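Local coordinates for protein SusD homolog (Bacteroides thetaiotaomicron, PDB 3EHM) that probably binds mucin O-glycans at the cell surface, as a SusD-family protein involved in glycan utilization by a gut symbiont, at residues R271-W277 with Y307-P312; Y323-A328 with Y402-T406; I153-F157 with N499-I505; R129-W133 with Y145-G149. One frame throughout, in Å; residues are numbered along the deposited sequence.

Interaction 1 of 4, residues R271-W277 with Y307-P312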
# COMPACT_ATOMS: atom_id res chain seq x y z
N ARG A 271 7.67 -5.72 -13.76
CA ARG A 271 7.11 -6.99 -14.17
C ARG A 271 6.45 -7.70 -12.98
O ARG A 271 6.49 -7.19 -11.86
CB ARG A 271 8.22 -7.87 -14.76
CG ARG A 271 8.89 -7.27 -16.01
CD ARG A 271 7.95 -7.33 -17.20
NE ARG A 271 8.52 -6.83 -18.45
CZ ARG A 271 8.33 -5.60 -18.92
NH1 ARG A 271 7.59 -4.72 -18.25
NH2 ARG A 271 8.86 -5.25 -20.09
N MSE A 272 5.83 -8.85 -13.23
CA MSE A 272 5.16 -9.62 -12.18
C MSE A 272 6.15 -10.14 -11.14
O MSE A 272 7.18 -10.72 -11.48
CB MSE A 272 4.40 -10.80 -12.79
CG MSE A 272 3.63 -11.65 -11.78
SE MSE A 272 2.76 -13.18 -12.62
CE MSE A 272 4.35 -14.15 -13.17
N GLY A 273 5.83 -9.92 -9.86
CA GLY A 273 6.69 -10.36 -8.78
C GLY A 273 6.57 -11.83 -8.44
O GLY A 273 5.52 -12.44 -8.62
N ALA A 274 7.66 -12.40 -7.91
CA ALA A 274 7.70 -13.82 -7.56
C ALA A 274 6.76 -14.20 -6.43
O ALA A 274 6.07 -15.22 -6.50
CB ALA A 274 9.12 -14.23 -7.20
N THR A 275 6.71 -13.37 -5.40
CA THR A 275 5.84 -13.66 -4.26
C THR A 275 4.37 -13.77 -4.65
O THR A 275 3.72 -14.78 -4.38
CB THR A 275 5.99 -12.60 -3.17
OG1 THR A 275 7.36 -12.52 -2.76
CG2 THR A 275 5.13 -12.96 -1.96
N ILE A 276 3.83 -12.74 -5.29
CA ILE A 276 2.43 -12.79 -5.66
C ILE A 276 2.18 -13.92 -6.66
O ILE A 276 1.13 -14.57 -6.62
CB ILE A 276 1.93 -11.42 -6.20
CG1 ILE A 276 0.40 -11.43 -6.28
CG2 ILE A 276 2.56 -11.12 -7.56
CD1 ILE A 276 -0.20 -10.08 -6.60
N TRP A 277 3.13 -14.18 -7.54
CA TRP A 277 2.96 -15.27 -8.50
C TRP A 277 2.86 -16.59 -7.76
O TRP A 277 2.01 -17.42 -8.07
CB TRP A 277 4.14 -15.35 -9.47
CG TRP A 277 4.15 -16.66 -10.22
CD1 TRP A 277 3.37 -17.01 -11.29
CD2 TRP A 277 4.91 -17.83 -9.88
NE1 TRP A 277 3.60 -18.32 -11.64
CE2 TRP A 277 4.54 -18.85 -10.79
CE3 TRP A 277 5.87 -18.12 -8.90
CZ2 TRP A 277 5.10 -20.13 -10.75
CZ3 TRP A 277 6.42 -19.40 -8.85
CH2 TRP A 277 6.03 -20.39 -9.78
N TYR A 307 3.29 -17.84 -17.24
CA TYR A 307 3.44 -16.81 -16.22
C TYR A 307 4.84 -16.89 -15.62
O TYR A 307 5.12 -17.75 -14.79
CB TYR A 307 2.37 -17.00 -15.15
CG TYR A 307 0.98 -16.72 -15.69
CD1 TYR A 307 0.55 -15.41 -15.90
CD2 TYR A 307 0.13 -17.76 -16.05
CE1 TYR A 307 -0.68 -15.14 -16.46
CE2 TYR A 307 -1.12 -17.51 -16.62
CZ TYR A 307 -1.52 -16.19 -16.82
OH TYR A 307 -2.73 -15.92 -17.39
N PHE A 308 5.72 -15.99 -16.06
CA PHE A 308 7.11 -15.94 -15.61
C PHE A 308 7.38 -14.72 -14.73
O PHE A 308 7.34 -13.58 -15.20
CB PHE A 308 8.04 -15.87 -16.83
CG PHE A 308 7.76 -16.91 -17.88
CD1 PHE A 308 7.83 -16.58 -19.23
CD2 PHE A 308 7.44 -18.22 -17.53
CE1 PHE A 308 7.59 -17.54 -20.22
CE2 PHE A 308 7.19 -19.18 -18.51
CZ PHE A 308 7.26 -18.84 -19.86
N PRO A 309 7.66 -14.95 -13.44
CA PRO A 309 7.93 -13.85 -12.51
C PRO A 309 9.39 -13.40 -12.48
O PRO A 309 10.28 -14.09 -12.98
CB PRO A 309 7.49 -14.43 -11.18
CG PRO A 309 7.95 -15.85 -11.30
CD PRO A 309 7.51 -16.23 -12.71
N VAL A 310 9.61 -12.24 -11.88
CA VAL A 310 10.95 -11.69 -11.71
C VAL A 310 11.13 -11.65 -10.19
O VAL A 310 10.24 -11.20 -9.46
CB VAL A 310 11.05 -10.27 -12.30
CG1 VAL A 310 12.41 -9.66 -12.00
CG2 VAL A 310 10.83 -10.33 -13.81
N ALA A 311 12.26 -12.14 -9.72
CA ALA A 311 12.52 -12.21 -8.29
C ALA A 311 12.58 -10.84 -7.61
O ALA A 311 12.86 -9.83 -8.25
CB ALA A 311 13.80 -12.98 -8.03
N PRO A 312 12.28 -10.80 -6.30
CA PRO A 312 12.31 -9.54 -5.56
C PRO A 312 13.74 -9.04 -5.39
O PRO A 312 14.67 -9.84 -5.27
CB PRO A 312 11.65 -9.90 -4.24
CG PRO A 312 12.08 -11.31 -4.04
CD PRO A 312 11.90 -11.92 -5.42

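Interaction 2 of 4, residues Y323-A328 with Y402-T406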
# COMPACT_ATOMS: atom_id res chain seq x y z
N TYR A 323 15.01 -13.70 -24.17
CA TYR A 323 15.15 -14.57 -23.00
C TYR A 323 15.23 -13.74 -21.72
O TYR A 323 15.48 -14.28 -20.64
CB TYR A 323 16.44 -15.40 -23.11
CG TYR A 323 16.42 -16.49 -24.16
CD1 TYR A 323 15.64 -17.63 -24.00
CD2 TYR A 323 17.21 -16.38 -25.30
CE1 TYR A 323 15.65 -18.65 -24.96
CE2 TYR A 323 17.23 -17.39 -26.27
CZ TYR A 323 16.44 -18.52 -26.09
OH TYR A 323 16.46 -19.52 -27.03
N SER A 324 15.01 -12.43 -21.83
CA SER A 324 15.11 -11.54 -20.68
C SER A 324 13.81 -11.22 -19.95
O SER A 324 12.73 -11.55 -20.42
CB SER A 324 15.75 -10.22 -21.11
OG SER A 324 14.80 -9.45 -21.83
N ALA A 325 13.95 -10.54 -18.82
CA ALA A 325 12.79 -10.15 -18.02
C ALA A 325 11.94 -9.13 -18.77
O ALA A 325 10.83 -8.81 -18.34
CB ALA A 325 13.25 -9.59 -16.67
N LYS A 326 12.46 -8.60 -19.87
CA LYS A 326 11.68 -7.64 -20.64
C LYS A 326 10.40 -8.33 -21.07
O LYS A 326 9.35 -7.70 -21.19
CB LYS A 326 12.44 -7.15 -21.88
CG LYS A 326 11.58 -6.29 -22.81
CD LYS A 326 12.36 -5.66 -23.95
CE LYS A 326 11.43 -4.87 -24.87
NZ LYS A 326 12.16 -4.15 -25.95
N PHE A 327 10.48 -9.64 -21.28
CA PHE A 327 9.32 -10.40 -21.71
C PHE A 327 8.72 -11.31 -20.65
O PHE A 327 8.03 -12.28 -20.96
CB PHE A 327 9.66 -11.19 -22.97
CG PHE A 327 10.13 -10.31 -24.09
CD1 PHE A 327 11.49 -10.09 -24.30
CD2 PHE A 327 9.21 -9.63 -24.88
CE1 PHE A 327 11.92 -9.21 -25.28
CE2 PHE A 327 9.64 -8.75 -25.87
CZ PHE A 327 11.00 -8.54 -26.07
N ALA A 328 9.00 -11.01 -19.38
CA ALA A 328 8.43 -11.77 -18.28
C ALA A 328 6.99 -11.28 -18.19
O ALA A 328 6.62 -10.32 -18.87
CB ALA A 328 9.17 -11.46 -16.99
N TYR A 402 13.03 -20.55 -12.39
CA TYR A 402 13.38 -19.15 -12.56
C TYR A 402 14.32 -19.03 -13.76
O TYR A 402 15.40 -19.61 -13.77
CB TYR A 402 14.04 -18.59 -11.31
CG TYR A 402 14.16 -17.08 -11.36
CD1 TYR A 402 13.02 -16.29 -11.45
CD2 TYR A 402 15.41 -16.46 -11.36
CE1 TYR A 402 13.11 -14.91 -11.54
CE2 TYR A 402 15.51 -15.07 -11.45
CZ TYR A 402 14.36 -14.30 -11.54
OH TYR A 402 14.45 -12.93 -11.64
N LYS A 403 13.92 -18.26 -14.76
CA LYS A 403 14.73 -18.14 -15.96
C LYS A 403 15.58 -16.89 -16.14
O LYS A 403 16.26 -16.75 -17.16
CB LYS A 403 13.82 -18.32 -17.18
CG LYS A 403 12.40 -17.81 -16.97
CD LYS A 403 11.54 -17.99 -18.21
CE LYS A 403 11.32 -19.45 -18.57
NZ LYS A 403 10.39 -20.15 -17.65
N TYR A 404 15.58 -15.99 -15.16
CA TYR A 404 16.36 -14.76 -15.30
C TYR A 404 17.56 -14.65 -14.38
O TYR A 404 17.93 -13.56 -13.95
CB TYR A 404 15.43 -13.56 -15.12
CG TYR A 404 14.18 -13.67 -15.96
CD1 TYR A 404 12.92 -13.68 -15.38
CD2 TYR A 404 14.27 -13.83 -17.34
CE1 TYR A 404 11.77 -13.84 -16.14
CE2 TYR A 404 13.12 -14.00 -18.13
CZ TYR A 404 11.88 -14.01 -17.52
OH TYR A 404 10.75 -14.20 -18.28
N GLY A 405 18.17 -15.79 -14.08
CA GLY A 405 19.33 -15.79 -13.21
C GLY A 405 19.27 -16.92 -12.21
O GLY A 405 18.42 -17.80 -12.31
N THR A 406 20.16 -16.89 -11.23
CA THR A 406 20.22 -17.93 -10.20
C THR A 406 19.44 -17.50 -8.97
O THR A 406 19.90 -16.66 -8.19
CB THR A 406 21.67 -18.22 -9.81
OG1 THR A 406 22.38 -18.72 -10.95
CG2 THR A 406 21.72 -19.26 -8.70
O HOH W 1 17.74 -15.05 -19.10
O HOH W 2 11.59 -13.99 -20.85

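Interaction 3 of 4, residues I153-F157 with N499-I505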
# COMPACT_ATOMS: atom_id res chain seq x y z
N ILE A 153 9.27 27.47 9.42
CA ILE A 153 10.39 27.24 8.51
C ILE A 153 11.13 25.97 8.95
O ILE A 153 11.90 25.38 8.19
CB ILE A 153 11.36 28.45 8.52
CG1 ILE A 153 12.52 28.23 7.55
CG2 ILE A 153 11.87 28.69 9.94
CD1 ILE A 153 12.14 28.32 6.08
N ALA A 154 10.89 25.56 10.20
CA ALA A 154 11.53 24.37 10.76
C ALA A 154 10.49 23.49 11.45
O ALA A 154 10.44 23.40 12.67
CB ALA A 154 12.61 24.79 11.75
N PRO A 155 9.64 22.81 10.65
CA PRO A 155 8.58 21.92 11.13
C PRO A 155 8.99 20.94 12.23
O PRO A 155 10.02 20.27 12.13
CB PRO A 155 8.14 21.20 9.86
CG PRO A 155 8.30 22.26 8.82
CD PRO A 155 9.65 22.85 9.18
N LYS A 156 8.16 20.86 13.27
CA LYS A 156 8.39 19.95 14.38
C LYS A 156 7.79 18.59 14.00
O LYS A 156 6.69 18.53 13.46
CB LYS A 156 7.69 20.49 15.64
CG LYS A 156 7.75 19.58 16.86
CD LYS A 156 9.10 19.63 17.56
CE LYS A 156 9.04 18.88 18.89
NZ LYS A 156 10.34 18.94 19.63
N PHE A 157 8.51 17.51 14.28
CA PHE A 157 8.03 16.17 13.96
C PHE A 157 7.35 15.51 15.16
O PHE A 157 7.68 15.80 16.31
CB PHE A 157 9.18 15.28 13.49
CG PHE A 157 9.61 15.53 12.07
CD1 PHE A 157 10.08 16.78 11.67
CD2 PHE A 157 9.55 14.50 11.13
CE1 PHE A 157 10.49 17.00 10.36
CE2 PHE A 157 9.97 14.71 9.81
CZ PHE A 157 10.44 15.97 9.43
N ASN A 499 16.61 21.57 8.70
CA ASN A 499 15.59 21.62 9.75
C ASN A 499 16.16 21.07 11.06
O ASN A 499 16.27 19.85 11.24
CB ASN A 499 14.38 20.78 9.35
CG ASN A 499 13.26 20.84 10.38
OD1 ASN A 499 13.48 21.22 11.53
ND2 ASN A 499 12.06 20.44 9.98
N PRO A 500 16.53 21.96 11.99
CA PRO A 500 17.09 21.54 13.28
C PRO A 500 16.18 20.69 14.17
O PRO A 500 16.64 20.12 15.15
CB PRO A 500 17.50 22.87 13.93
CG PRO A 500 16.52 23.84 13.35
CD PRO A 500 16.49 23.43 11.90
N ASN A 501 14.89 20.61 13.84
CA ASN A 501 13.99 19.80 14.65
C ASN A 501 14.09 18.33 14.28
O ASN A 501 13.56 17.46 14.99
CB ASN A 501 12.54 20.27 14.50
CG ASN A 501 12.20 21.40 15.45
OD1 ASN A 501 12.46 21.31 16.65
ND2 ASN A 501 11.60 22.46 14.93
N MSE A 502 14.77 18.03 13.18
CA MSE A 502 14.93 16.65 12.74
C MSE A 502 15.95 15.89 13.57
O MSE A 502 15.98 14.66 13.56
CB MSE A 502 15.31 16.61 11.26
CG MSE A 502 14.19 17.06 10.34
SE MSE A 502 14.56 16.78 8.47
CE MSE A 502 13.95 14.95 8.34
N ALA A 503 16.79 16.62 14.29
CA ALA A 503 17.82 16.00 15.12
C ALA A 503 17.20 15.05 16.13
O ALA A 503 17.85 14.15 16.66
CB ALA A 503 18.63 17.07 15.84
N GLU A 504 15.91 15.25 16.40
CA GLU A 504 15.16 14.44 17.35
C GLU A 504 14.63 13.12 16.78
O GLU A 504 14.19 12.25 17.53
CB GLU A 504 14.02 15.30 17.90
CG GLU A 504 12.83 14.55 18.45
CD GLU A 504 11.77 15.48 19.01
OE1 GLU A 504 11.36 16.43 18.30
OE2 GLU A 504 11.35 15.25 20.16
N ILE A 505 14.68 12.97 15.46
CA ILE A 505 14.17 11.77 14.79
C ILE A 505 14.60 10.43 15.37
O ILE A 505 13.75 9.57 15.64
CB ILE A 505 14.52 11.80 13.28
CG1 ILE A 505 13.77 12.94 12.59
CG2 ILE A 505 14.16 10.46 12.62
CD1 ILE A 505 12.28 12.82 12.69
O HOH W 3 13.31 19.42 18.25
O HOH W 4 10.91 17.54 15.71
O HOH W 5 8.06 15.70 19.01

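Interaction 4 of 4, residues R129-W133 with Y145-G149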
# COMPACT_ATOMS: atom_id res chain seq x y z
N ARG A 129 -5.69 14.40 2.64
CA ARG A 129 -4.36 14.63 3.19
C ARG A 129 -3.94 13.47 4.10
O ARG A 129 -2.82 12.98 4.02
CB ARG A 129 -4.33 15.92 4.01
CG ARG A 129 -2.93 16.29 4.50
CD ARG A 129 -2.98 17.28 5.65
NE ARG A 129 -3.44 16.64 6.88
CZ ARG A 129 -3.40 17.22 8.08
NH1 ARG A 129 -2.92 18.45 8.21
NH2 ARG A 129 -3.82 16.56 9.15
N ASN A 130 -4.86 13.04 4.95
CA ASN A 130 -4.58 11.96 5.88
C ASN A 130 -4.36 10.60 5.22
O ASN A 130 -3.59 9.79 5.72
CB ASN A 130 -5.67 11.88 6.95
CG ASN A 130 -5.70 13.13 7.83
OD1 ASN A 130 -4.67 13.76 8.05
ND2 ASN A 130 -6.88 13.47 8.34
N ILE A 131 -5.03 10.34 4.10
CA ILE A 131 -4.83 9.06 3.42
C ILE A 131 -3.39 9.07 2.90
O ILE A 131 -2.69 8.06 2.94
CB ILE A 131 -5.77 8.88 2.23
CG1 ILE A 131 -7.21 8.79 2.71
CG2 ILE A 131 -5.40 7.61 1.46
CD1 ILE A 131 -8.22 8.76 1.57
N ALA A 132 -2.96 10.22 2.40
CA ALA A 132 -1.61 10.35 1.87
C ALA A 132 -0.56 10.29 2.98
O ALA A 132 0.45 9.59 2.85
CB ALA A 132 -1.48 11.66 1.10
N TRP A 133 -0.79 11.01 4.07
CA TRP A 133 0.18 11.02 5.16
C TRP A 133 0.19 9.75 5.99
O TRP A 133 1.11 9.53 6.77
CB TRP A 133 -0.02 12.26 6.04
CG TRP A 133 0.40 13.51 5.33
CD1 TRP A 133 0.91 13.61 4.05
CD2 TRP A 133 0.36 14.85 5.84
NE1 TRP A 133 1.19 14.92 3.76
CE2 TRP A 133 0.86 15.70 4.83
CE3 TRP A 133 -0.05 15.40 7.06
CZ2 TRP A 133 0.96 17.09 5.01
CZ3 TRP A 133 0.06 16.78 7.24
CH2 TRP A 133 0.56 17.61 6.21
N TYR A 145 3.18 16.11 11.54
CA TYR A 145 1.74 16.02 11.41
C TYR A 145 0.97 17.16 12.07
O TYR A 145 0.27 17.92 11.40
CB TYR A 145 1.23 14.69 11.96
CG TYR A 145 -0.23 14.46 11.71
CD1 TYR A 145 -0.68 14.00 10.47
CD2 TYR A 145 -1.19 14.77 12.68
CE1 TYR A 145 -2.05 13.85 10.21
CE2 TYR A 145 -2.55 14.63 12.43
CZ TYR A 145 -2.97 14.17 11.19
OH TYR A 145 -4.32 14.04 10.95
N ASN A 146 1.09 17.28 13.39
CA ASN A 146 0.37 18.32 14.11
C ASN A 146 0.86 19.74 13.82
O ASN A 146 0.11 20.70 13.95
CB ASN A 146 0.43 18.05 15.61
CG ASN A 146 -0.43 16.87 16.02
OD1 ASN A 146 -1.62 16.82 15.70
ND2 ASN A 146 0.17 15.92 16.72
N SER A 147 2.13 19.86 13.43
CA SER A 147 2.69 21.18 13.13
C SER A 147 2.30 21.66 11.74
O SER A 147 2.47 22.84 11.41
CB SER A 147 4.22 21.12 13.25
OG SER A 147 4.77 20.16 12.37
N ALA A 148 1.76 20.75 10.93
CA ALA A 148 1.35 21.08 9.57
C ALA A 148 0.42 22.28 9.52
O ALA A 148 -0.64 22.28 10.15
CB ALA A 148 0.68 19.88 8.92
N GLY A 149 0.83 23.29 8.76
CA GLY A 149 0.01 24.49 8.64
C GLY A 149 0.43 25.62 9.55
O GLY A 149 -0.10 26.73 9.44
O HOH W 6 -2.54 18.45 11.10

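Interaction 1 of 4, residues R271-W277 with Y307-P312
A single beta bridge, Gly273 to Val310, is the heart of this contact, set where strand 270-272 runs straight into helix 274-282. Start at Arg271: its CB rests 3.7 Å from Val310 CG2, while the guanidinium swings off to bond the backbone carbonyl of Lys326. Met272, modelled as selenomethionine, does two jobs. Its carbonyl O accepts a hydrogen bond from Val310 N at 2.9 Å, and its side chain, extended through chi1 and chi2 (both t), carries CE to 3.5 Å from Phe308 C and 3.7 Å from Pro309 CB. Gly273 is the N-cap residue, and its O already receives Trp277 N at 3.1 Å, closing the first helical turn. Next comes Ala274, whose N makes a weak 3.2 Å bond to Val310 O. Val310 thus bonds to the residues before and after Gly273, the pattern of a parallel bridge, and the incoming chain is tied to the very start of the helix. Ala274 CB also touches Pro312 CD at 4.0 Å. One turn on, Trp277 turns its indole toward Pro309 in a CH-pi contact: Pro309 CD sits over the face of the five-membered ring, 4.2 Å from its centroid.

Interaction 2 of 4, residues Y323-A328 with Y402-T406
Tyr404 is the centre of this contact, with 100 Å² of its surface covered by the other loop. Its backbone belongs to the long loop between helices 384-388 and 429-445, and its ring lies against a tight bend of the loop that joins strands 304-306 and 339-342. That bend opens with an ST turn, Ser324 OG accepting from Lys326 N at 3.2 Å, and goes on into a short 3-10 segment at 325-326; Ser324 OG is also bonded to the carbonyl of Thr321. Ala325 CA sits over one face of the Tyr404 ring, 3.9 Å from its centroid and only 12° off the normal, a CH-pi contact, with Ala325 CB 4.2 Å from Tyr404 CG. Ala328 meets the far end of the ring, its CB 3.6 Å from Tyr404 CE1 and 3.4 Å from Tyr404 OH. Methyl groups this small let the ring come right down onto the backbone. Two waters finish the joint. One donates to Tyr323 O at 2.8 Å and to Lys403 O at 3.0 Å; the other accepts from Tyr404 OH at 2.7 Å and donates to Ser324 O at 2.7 Å. No direct hydrogen bond crosses between the two segments, so between them the direct contact is mainly packing of one aromatic ring, and their polar groups are linked through water.

Interaction 3 of 4, residues I153-F157 with N499-I505
An Asx turn organises this loop-to-loop joint near the end of the chain: Asn499 OD1 accepts from Asn501 N at 2.8 Å, opening a run of helical backbone angles that leads into helix 505-509. The same asparagine then reaches across, its ND2 giving a 3.0 Å hydrogen bond to Pro155 O. Asn501 copies the move one carbonyl back, ND2 to Ala154 O at 2.7 Å, so two amides clamp consecutive carbonyls of loop 153-157. Further along the chain, Phe157 turns into the other segment, with CE1 3.7 Å from Met502 CG and CD2 3.6 Å from Ile505 CD1; the selenium of selenomethionine Met502 lies 5.2 Å from the Phe157 ring centroid in an oblique Met-aromatic contact. Phe491 and Tyr496 also pack on Met502 and Ile505. Toward solvent, Lys156 NZ forms a salt bridge with Glu504 OE1 at 3.0 Å. A water beside it accepts from Phe157 N at 2.8 Å and donates to Asn501 O at 2.7 Å and Glu504 OE1 at 2.9 Å. The chemistry is thus mixed: directional amide bonds fix how the segments line up, a buried aromatic residue supplies apolar packing, a salt bridge sits at the exposed side, and water joins backbone groups that do not meet directly.

Interaction 4 of 4, residues R129-W133 with Y145-G149
Three side chains of one helical face, Arg129, Asn130 and Trp133, take hold of the type I beta turn from Tyr145 to Ala148. Arg129 leaves the helix extended (chi1 and chi2 both t) and then bends at chi3 (p). This brings NH2 within 3.1 Å of Asn130 OD1, a hydrogen bond between sequence neighbours, and sends NH1 to a water at 2.9 Å that donates to Tyr145 O at 2.9 Å. Asn130, chi1 m, holds OD1 2.9 Å from Tyr145 OH, a hydroxyl that is hydrogen-bonded to Asp170 of helix 160-178. Tyr145 (chi1 t) sends its ring from near Trp133 back to Asn130. Trp133, with chi1 m and chi2 close to 0°, offers the rim of its indole: CE3 is 3.7 Å from Tyr145 CD1, and CH2 is 3.5 Å from Ala148 CB, which lies near the plane of the ring. The turn therefore packs against a ring edge. Helix 116-140 is well embedded here, in a bundle consistent with the tetratricopeptide-like helices of SusD proteins. On helix 85-110, Tyr96 stacks on Trp133 and its carbonyl receives the indole NE1; on helix 160-178, Met167 touches both Asn130 and Tyr145.

Overall arrangement
The four contacts fall into two pairs at distant parts of the molecule. Interactions 1 and 2 have centres about 10 Å apart and touch directly: Arg271 NH2 reaches Lys326 O at 2.7 Å, and Ala311 N lies 3.0 Å from Tyr402 OH, so the loops of both form one packed region. Interactions 3 and 4, about 15 Å apart between centres, meet where Ser147 OG approaches Lys156 O at 2.7 Å, linking the turn that packs on helix 116-140 to loop 153-157, which in turn holds segment 499-505. Between the pairs, interactions 1 and 3 are about 40 Å apart, centre to centre. Interaction 3 closes a loop of 341 residues that contains interactions 1 and 2.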